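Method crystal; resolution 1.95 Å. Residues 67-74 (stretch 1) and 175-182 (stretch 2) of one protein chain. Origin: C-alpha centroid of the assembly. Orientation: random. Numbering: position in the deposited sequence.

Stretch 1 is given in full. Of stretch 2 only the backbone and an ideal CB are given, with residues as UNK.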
# COMPACT_ATOMS: atom_id res chain seq x y z
N SER B 67 10.55 -19.07 -7.40
CA SER B 67 10.16 -17.82 -6.75
C SER B 67 11.05 -16.65 -7.20
O SER B 67 12.16 -16.85 -7.69
CB SER B 67 10.24 -17.95 -5.23
OG SER B 67 9.67 -19.17 -4.79
N THR B 68 10.53 -15.44 -7.03
CA THR B 68 11.25 -14.22 -7.37
C THR B 68 12.48 -14.06 -6.49
O THR B 68 12.39 -14.21 -5.27
CB THR B 68 10.34 -12.99 -7.13
OG1 THR B 68 9.13 -13.12 -7.89
CG2 THR B 68 10.98 -11.71 -7.65
N ASP B 69 13.62 -13.75 -7.10
CA ASP B 69 14.83 -13.41 -6.38
C ASP B 69 14.86 -11.90 -6.09
O ASP B 69 15.02 -11.08 -6.99
CB ASP B 69 16.07 -13.85 -7.17
CG ASP B 69 17.34 -13.82 -6.33
OD1 ASP B 69 18.13 -14.81 -6.38
OD2 ASP B 69 17.65 -12.85 -5.61
N PHE B 70 14.70 -11.54 -4.81
CA PHE B 70 14.73 -10.13 -4.38
C PHE B 70 16.10 -9.65 -3.88
O PHE B 70 16.18 -8.65 -3.16
CB PHE B 70 13.69 -9.91 -3.28
CG PHE B 70 12.27 -10.04 -3.74
CD1 PHE B 70 11.54 -11.20 -3.49
CD2 PHE B 70 11.65 -9.00 -4.40
CE1 PHE B 70 10.21 -11.30 -3.90
CE2 PHE B 70 10.32 -9.09 -4.82
CZ PHE B 70 9.59 -10.24 -4.57
N GLY B 71 17.18 -10.36 -4.26
CA GLY B 71 18.54 -10.07 -3.81
C GLY B 71 19.05 -8.63 -3.84
O GLY B 71 19.76 -8.23 -2.93
N TYR B 72 18.69 -7.85 -4.85
CA TYR B 72 19.12 -6.44 -4.91
C TYR B 72 18.38 -5.51 -3.94
O TYR B 72 18.85 -4.42 -3.63
CB TYR B 72 18.97 -5.89 -6.34
CG TYR B 72 20.10 -6.28 -7.28
CD1 TYR B 72 19.84 -6.86 -8.51
CD2 TYR B 72 21.43 -6.06 -6.92
CE1 TYR B 72 20.88 -7.22 -9.38
CE2 TYR B 72 22.47 -6.42 -7.77
CZ TYR B 72 22.19 -6.99 -9.00
OH TYR B 72 23.23 -7.32 -9.82
N TYR B 73 17.22 -5.96 -3.46
CA TYR B 73 16.29 -5.15 -2.68
C TYR B 73 16.29 -5.43 -1.17
O TYR B 73 15.91 -4.57 -0.38
CB TYR B 73 14.89 -5.43 -3.18
CG TYR B 73 14.65 -5.05 -4.62
CD1 TYR B 73 14.21 -3.78 -4.95
CD2 TYR B 73 14.86 -5.96 -5.65
CE1 TYR B 73 13.99 -3.40 -6.27
CE2 TYR B 73 14.63 -5.59 -7.00
CZ TYR B 73 14.18 -4.32 -7.29
OH TYR B 73 13.95 -3.92 -8.59
N LEU B 74 16.69 -6.64 -0.79
CA LEU B 74 16.45 -7.11 0.57
C LEU B 74 17.21 -6.36 1.65
O LEU B 74 16.66 -6.11 2.72
CB LEU B 74 16.78 -8.60 0.70
CG LEU B 74 15.85 -9.57 -0.00
CD1 LEU B 74 16.44 -10.96 0.08
CD2 LEU B 74 14.48 -9.54 0.62
N UNK B 175 26.03 -13.87 -9.35
CA UNK B 175 25.17 -12.97 -10.13
C UNK B 175 23.68 -13.07 -9.77
O UNK B 175 23.09 -14.14 -9.87
CB UNK B 175 25.35 -13.27 -11.62
N UNK B 176 23.09 -11.95 -9.36
CA UNK B 176 21.65 -11.87 -9.06
C UNK B 176 20.88 -11.67 -10.37
O UNK B 176 21.23 -10.80 -11.15
CB UNK B 176 21.35 -10.73 -8.08
N UNK B 177 19.84 -12.46 -10.61
CA UNK B 177 19.08 -12.33 -11.86
C UNK B 177 18.22 -11.06 -11.88
O UNK B 177 17.76 -10.58 -10.83
CB UNK B 177 18.19 -13.56 -12.06
N UNK B 178 18.07 -10.50 -13.07
CA UNK B 178 17.15 -9.40 -13.29
C UNK B 178 15.83 -10.01 -13.73
O UNK B 178 15.82 -11.01 -14.44
CB UNK B 178 17.69 -8.41 -14.32
N UNK B 179 14.73 -9.44 -13.27
CA UNK B 179 13.38 -9.90 -13.62
C UNK B 179 12.36 -8.77 -13.45
O UNK B 179 12.63 -7.76 -12.79
CB UNK B 179 12.98 -11.10 -12.76
N UNK B 180 11.19 -8.98 -14.02
CA UNK B 180 10.07 -8.08 -13.84
C UNK B 180 9.67 -8.09 -12.37
O UNK B 180 9.82 -9.09 -11.69
CB UNK B 180 8.89 -8.48 -14.74
N UNK B 181 9.19 -6.94 -11.89
CA UNK B 181 8.56 -6.85 -10.58
C UNK B 181 7.25 -6.06 -10.69
O UNK B 181 7.08 -5.26 -11.60
CB UNK B 181 9.51 -6.20 -9.57
N UNK B 182 6.32 -6.30 -9.78
CA UNK B 182 5.17 -5.41 -9.63
C UNK B 182 5.48 -4.48 -8.47
O UNK B 182 6.40 -4.73 -7.69
CB UNK B 182 3.87 -6.19 -9.40

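Position 175 has a CA-to-CB bond directed away from stretch 1, and nothing of that stretch lies within 5.5 Å of its ideal CB. Stretch 1 sets no limit here, so many kinds would suit, long polar ones included. The residue is Arg175, which makes no contact here.

Position 176 is different. Its CB points toward stretch 1 and sits 3.8 Å from Tyr72 CE1, over a face of the ring. Gly71, without a side chain, leaves room next to it. The carboxylate of Asp69 is near, but its OD2 already accepts a hydrogen bond from Gly71 N (2.9 Å). A medium apolar side chain would suit, such as valine, leucine, isoleucine or methionine. It is Ile176, with chi1 m and chi2 t. Its CD1 lies 3.9 Å from the centroid of the Tyr72 ring, a CH-pi contact over the face. CG2 comes within 3.9 Å of Asp69 OD2. The backbone is tied in by water: water 3 joins Tyr72 OH and Ile176 O, and water 4 joins Tyr72 OH and Ile176 N.

At position 177 the CB points sideways, 5.3 Å from Asp69 CB. Phi of -72° and psi of 147° allow proline, and many small or polar residues would also fit. Pro177 is found. Its CD packs 3.8 Å from Asp69 OD1. Water 2 lies 2.8 Å from Pro177 O and 2.7 Å from Asp69 O and links the two stretches.

Position 178 points its CB away, so stretch 1 sets few limits. Polar or apolar side chains would do, and a branched or long apolar one could bend back to the Tyr72 ring. Leu178 does: CD2 reaches 4.0 Å from Tyr72 CE1.

At position 179 the CB points toward stretch 1 but has nothing of it within 5.5 Å. Small or polar residues are plausible. Ser179 has chi1 p, and its OG stands 4.2 Å from Thr68 CG2. Ser179 OG donates to the carbonyl oxygen of position 180 (3.2 Å).

Position 180 points away into space free of stretch 1, and many residues would do. Lys180 makes no direct contact; water 1 hydrogen-bonds to Thr68 OG1 (2.7 Å) and donates a weak bond to Lys180 O (3.3 Å).

Position 181 points its CB toward stretch 1, 5.1 Å from Tyr73 OH. Beyond it lie the rings of Phe70 and Tyr73, the methyl of Thr68 and the carbonyl of Asp69. A long side chain, apolar along its length, would fit: methionine, lysine or arginine. It is Lys181. Its CE lies 3.7 Å from Thr68 CG2, 3.8 Å from Tyr73 CE2 and 4.0 Å from Phe70 CD2. NZ donates to Ser179 OG (3.0 Å) and to water 2, which bridges to Asp69 O.

Position 182 is out of reach of stretch 1, which offers no preference. It is Ser182.

Stretch 2 175-182: RIPLSKKS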
# COMPACT_ATOMS: atom_id res chain seq x y z
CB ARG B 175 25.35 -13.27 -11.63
CG ARG B 175 25.26 -12.07 -12.55
CD ARG B 175 25.65 -12.39 -13.98
NE ARG B 175 24.76 -13.40 -14.56
CZ ARG B 175 25.14 -14.51 -15.22
NH1 ARG B 175 26.42 -14.81 -15.41
NH2 ARG B 175 24.21 -15.33 -15.70
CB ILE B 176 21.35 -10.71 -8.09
CG1 ILE B 176 22.09 -10.92 -6.76
CG2 ILE B 176 19.85 -10.60 -7.84
CD1 ILE B 176 22.20 -9.70 -5.92
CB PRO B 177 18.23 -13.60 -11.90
CG PRO B 177 18.08 -14.02 -10.48
CD PRO B 177 19.29 -13.53 -9.76
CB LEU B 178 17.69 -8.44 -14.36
CG LEU B 178 19.07 -7.81 -14.10
CD1 LEU B 178 19.58 -7.15 -15.37
CD2 LEU B 178 19.06 -6.82 -12.96
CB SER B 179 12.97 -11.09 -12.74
OG SER B 179 12.57 -10.67 -11.43
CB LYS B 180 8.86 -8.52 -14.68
CG LYS B 180 9.10 -8.45 -16.17
CD LYS B 180 7.88 -8.94 -16.93
CE LYS B 180 7.01 -7.78 -17.41
NZ LYS B 180 6.90 -7.73 -18.89
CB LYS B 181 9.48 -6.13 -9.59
CG LYS B 181 10.90 -6.70 -9.48
CD LYS B 181 10.94 -8.00 -8.69
CE LYS B 181 12.37 -8.36 -8.30
NZ LYS B 181 13.27 -8.47 -9.49
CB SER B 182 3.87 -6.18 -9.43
OG SER B 182 3.45 -6.75 -10.65
O HOH W 1 8.41 -11.58 -9.97
O HOH W 2 15.23 -10.98 -9.69
O HOH W 3 22.62 -8.68 -11.98
O HOH W 4 25.04 -9.44 -9.36
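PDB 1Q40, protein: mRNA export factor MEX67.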